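Local coordinates for protein restriction endonuclease (Mycobacterium sp., PDB 4F0Q) that cleaves DNA as a tetrameric, cytosine-methylation-dependent restriction endonuclease, with a probable modified-base-reading N-terminal domain and a PD-(D/E)XK-type nuclease domain, at residues A[18-23]-A[218-223]. Sequence-based numbering, arbitrary orientation.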
ATOM      1  N   ASN A  18      33.020  30.165 -23.684  1.00 33.53           N
ATOM      2  CA  ASN A  18      33.885  29.927 -22.532  1.00 30.40           C
ATOM      3  C   ASN A  18      33.350  30.538 -21.238  1.00 29.45           C
ATOM      4  O   ASN A  18      34.010  30.487 -20.201  1.00 28.47           O
ATOM      5  CB  ASN A  18      35.299  30.438 -22.817  1.00 33.18           C
ATOM      6  CG  ASN A  18      36.356  29.713 -22.006  1.00 38.79           C
ATOM      7  OD1 ASN A  18      36.852  28.661 -22.414  1.00 33.34           O
ATOM      8  ND2 ASN A  18      36.705  30.270 -20.853  1.00 38.05           N
ATOM      9  N   LYS A  19      32.153  31.111 -21.304  1.00 29.20           N
ATOM     10  CA  LYS A  19      31.540  31.732 -20.137  1.00 27.91           C
ATOM     11  C   LYS A  19      30.192  31.098 -19.810  1.00 27.59           C
ATOM     12  O   LYS A  19      29.270  31.137 -20.625  1.00 28.51           O
ATOM     13  CB  LYS A  19      31.371  33.236 -20.354  1.00 31.63           C
ATOM     14  CG  LYS A  19      30.889  33.986 -19.125  1.00 33.71           C
ATOM     15  CD  LYS A  19      31.910  33.905 -18.004  1.00 34.96           C
ATOM     16  CE  LYS A  19      31.418  34.611 -16.752  1.00 39.89           C
ATOM     17  NZ  LYS A  19      32.412  34.527 -15.646  1.00 48.29           N
ATOM     18  N   PRO A  20      30.074  30.511 -18.610  1.00 25.64           N
ATOM     19  CA  PRO A  20      28.843  29.844 -18.174  1.00 25.97           C
ATOM     20  C   PRO A  20      27.734  30.839 -17.849  1.00 25.80           C
ATOM     21  O   PRO A  20      27.989  31.845 -17.188  1.00 30.41           O
ATOM     22  CB  PRO A  20      29.270  29.116 -16.888  1.00 22.86           C
ATOM     23  CG  PRO A  20      30.769  29.137 -16.888  1.00 22.19           C
ATOM     24  CD  PRO A  20      31.147  30.384 -17.611  1.00 24.53           C
ATOM     25  N   ARG A  21      26.520  30.560 -18.313  1.00 22.60           N
ATOM     26  CA  ARG A  21      25.362  31.369 -17.947  1.00 24.28           C
ATOM     27  C   ARG A  21      24.252  30.499 -17.356  1.00 22.51           C
ATOM     28  O   ARG A  21      23.404  29.962 -18.071  1.00 22.76           O
ATOM     29  CB  ARG A  21      24.865  32.206 -19.134  1.00 25.76           C
ATOM     30  CG  ARG A  21      24.684  31.445 -20.435  1.00 23.68           C
ATOM     31  CD  ARG A  21      24.214  32.374 -21.541  1.00 21.63           C
ATOM     32  NE  ARG A  21      23.518  31.652 -22.601  1.00 20.79           N
ATOM     33  CZ  ARG A  21      24.122  31.051 -23.620  1.00 19.53           C
ATOM     34  NH1 ARG A  21      25.442  31.080 -23.724  1.00 19.02           N
ATOM     35  NH2 ARG A  21      23.401  30.417 -24.534  1.00 23.36           N
ATOM     36  N   LEU A  22      24.274  30.367 -16.035  1.00 22.01           N
ATOM     37  CA  LEU A  22      23.382  29.454 -15.332  1.00 21.13           C
ATOM     38  C   LEU A  22      22.001  30.051 -15.096  1.00 20.55           C
ATOM     39  O   LEU A  22      21.869  31.115 -14.492  1.00 21.93           O
ATOM     40  CB  LEU A  22      23.995  29.052 -13.990  1.00 18.95           C
ATOM     41  CG  LEU A  22      25.432  28.527 -14.018  1.00 21.91           C
ATOM     42  CD1 LEU A  22      25.898  28.182 -12.612  1.00 15.76           C
ATOM     43  CD2 LEU A  22      25.549  27.324 -14.937  1.00 17.01           C
ATOM     44  N   VAL A  23      20.974  29.357 -15.573  1.00 21.52           N
ATOM     45  CA  VAL A  23      19.600  29.731 -15.263  1.00 15.84           C
ATOM     46  C   VAL A  23      19.027  28.735 -14.257  1.00 16.94           C
ATOM     47  O   VAL A  23      19.130  27.524 -14.441  1.00 16.90           O
ATOM     48  CB  VAL A  23      18.716  29.812 -16.530  1.00 15.57           C
ATOM     49  CG1 VAL A  23      18.803  28.529 -17.337  1.00 16.68           C
ATOM     50  CG2 VAL A  23      17.273  30.126 -16.160  1.00 14.97           C
ATOM     51  N   GLY A 218      19.384  24.188 -11.593  1.00 14.47           N
ATOM     52  CA  GLY A 218      19.138  24.774 -12.895  1.00 17.43           C
ATOM     53  C   GLY A 218      20.056  24.196 -13.954  1.00 19.03           C
ATOM     54  O   GLY A 218      20.629  23.123 -13.767  1.00 19.99           O
ATOM     55  N   VAL A 219      20.199  24.905 -15.070  1.00 15.77           N
ATOM     56  CA  VAL A 219      21.034  24.427 -16.168  1.00 19.41           C
ATOM     57  C   VAL A 219      21.953  25.511 -16.726  1.00 20.12           C
ATOM     58  O   VAL A 219      21.723  26.706 -16.531  1.00 19.02           O
ATOM     59  CB  VAL A 219      20.185  23.860 -17.330  1.00 18.35           C
ATOM     60  CG1 VAL A 219      19.421  22.618 -16.889  1.00 16.43           C
ATOM     61  CG2 VAL A 219      19.238  24.920 -17.865  1.00 20.63           C
ATOM     62  N   ASP A 220      23.002  25.072 -17.415  1.00 19.02           N
ATOM     63  CA  ASP A 220      23.887  25.969 -18.140  1.00 18.23           C
ATOM     64  C   ASP A 220      23.400  26.017 -19.581  1.00 21.01           C
ATOM     65  O   ASP A 220      23.239  24.978 -20.219  1.00 19.39           O
ATOM     66  CB  ASP A 220      25.327  25.453 -18.087  1.00 21.18           C
ATOM     67  CG  ASP A 220      26.346  26.499 -18.506  1.00 18.32           C
ATOM     68  OD1 ASP A 220      25.994  27.415 -19.278  1.00 20.86           O
ATOM     69  OD2 ASP A 220      27.509  26.403 -18.060  1.00 16.65           O
ATOM     70  N   PHE A 221      23.163  27.220 -20.093  1.00 20.77           N
ATOM     71  CA  PHE A 221      22.624  27.369 -21.441  1.00 21.69           C
ATOM     72  C   PHE A 221      23.645  27.077 -22.535  1.00 20.05           C
ATOM     73  O   PHE A 221      23.309  27.072 -23.719  1.00 24.20           O
ATOM     74  CB  PHE A 221      22.003  28.752 -21.638  1.00 22.51           C
ATOM     75  CG  PHE A 221      20.509  28.727 -21.757  1.00 24.58           C
ATOM     76  CD1 PHE A 221      19.902  28.335 -22.939  1.00 23.47           C
ATOM     77  CD2 PHE A 221      19.708  29.086 -20.687  1.00 24.64           C
ATOM     78  CE1 PHE A 221      18.525  28.304 -23.051  1.00 29.76           C
ATOM     79  CE2 PHE A 221      18.330  29.060 -20.793  1.00 23.54           C
ATOM     80  CZ  PHE A 221      17.738  28.667 -21.975  1.00 27.22           C
ATOM     81  N   ARG A 222      24.891  26.830 -22.139  1.00 22.69           N
ATOM     82  CA  ARG A 222      25.918  26.416 -23.087  1.00 20.96           C
ATOM     83  C   ARG A 222      25.636  25.001 -23.588  1.00 21.04           C
ATOM     84  O   ARG A 222      26.152  24.585 -24.625  1.00 23.07           O
ATOM     85  CB  ARG A 222      27.309  26.503 -22.457  1.00 20.91           C
ATOM     86  CG  ARG A 222      27.750  27.924 -22.147  1.00 21.08           C
ATOM     87  CD  ARG A 222      29.214  27.980 -21.748  1.00 22.41           C
ATOM     88  NE  ARG A 222      29.476  27.245 -20.515  1.00 20.62           N
ATOM     89  CZ  ARG A 222      30.673  27.147 -19.947  1.00 20.65           C
ATOM     90  NH1 ARG A 222      31.724  27.735 -20.501  1.00 21.23           N
ATOM     91  NH2 ARG A 222      30.821  26.457 -18.824  1.00 22.13           N
ATOM     92  N   TRP A 223      24.817  24.274 -22.835  1.00 17.89           N
ATOM     93  CA  TRP A 223      24.310  22.972 -23.249  1.00 17.22           C
ATOM     94  C   TRP A 223      23.548  23.129 -24.561  1.00 19.30           C
ATOM     95  O   TRP A 223      23.780  22.399 -25.531  1.00 20.95           O
ATOM     96  CB  TRP A 223      23.379  22.425 -22.163  1.00 19.98           C
ATOM     97  CG  TRP A 223      22.800  21.068 -22.435  1.00 19.71           C
ATOM     98  CD1 TRP A 223      23.256  20.139 -23.326  1.00 21.71           C
ATOM     99  CD2 TRP A 223      21.650  20.489 -21.805  1.00 18.24           C
ATOM    100  NE1 TRP A 223      22.460  19.017 -23.288  1.00 17.79           N
ATOM    101  CE2 TRP A 223      21.467  19.209 -22.363  1.00 18.47           C
ATOM    102  CE3 TRP A 223      20.758  20.930 -20.823  1.00 16.28           C
ATOM    103  CZ2 TRP A 223      20.432  18.365 -21.970  1.00 17.02           C
ATOM    104  CZ3 TRP A 223      19.729  20.092 -20.436  1.00 14.17           C
ATOM    105  CH2 TRP A 223      19.575  18.824 -21.008  1.00 15.94           C
TER
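With CG anti to its backbone N (chi1 -165°), D220 holds its carboxylate where the strand 218-220 gives way to the helix 222-227, and the bend of R222 at chi3 (-63°) turns the NE side of its guanidinium to that carboxylate. OD1 of D220 caps the helix start by accepting from R222 N at 3.1 Å, and it also takes a weak bond from R21 N across the contact. OD2 lies near the guanidinium plane and forms a salt bridge with R222 NE (3.3 Å), the donor lying above the carboxylate plane; OD1 thus grips the backbone of the turn, while OD2 holds the R222 side chain. P20 runs alongside R222 and sets CG over one guanidinium face, 3.3 Å from NH2, while R222 NH1 hydrogen-bonds A17 O. Further along, the two segments pair as short antiparallel strands: V23 N donates to V219 O and V219 N to V23 O, both at 2.9 Å and nearly along the C=O axes. L22 and D220 form the adjoining non-hydrogen-bonded pair, with L22 CD2 against D220 CB, and a weak bond from F221 N to R21 O follows. On the opposite face, V23 CG1 touches V219 CG2 and lies 3.5 Å from F221 CD2. R21, extended from CG to NE, crosses F221 at about a right angle, although guanidinium and ring planes are only 14° apart; NE lies 3.4 Å from F221 CB and hydrogen-bonds L51 O, and NH2 forms a salt bridge with D225. The strand pair places the segment following helix 6-17 beside helix 222-227, V23 and V219 packing on F178 of strand 175-193 and V23 and F221 meeting L51 of helix 48-52.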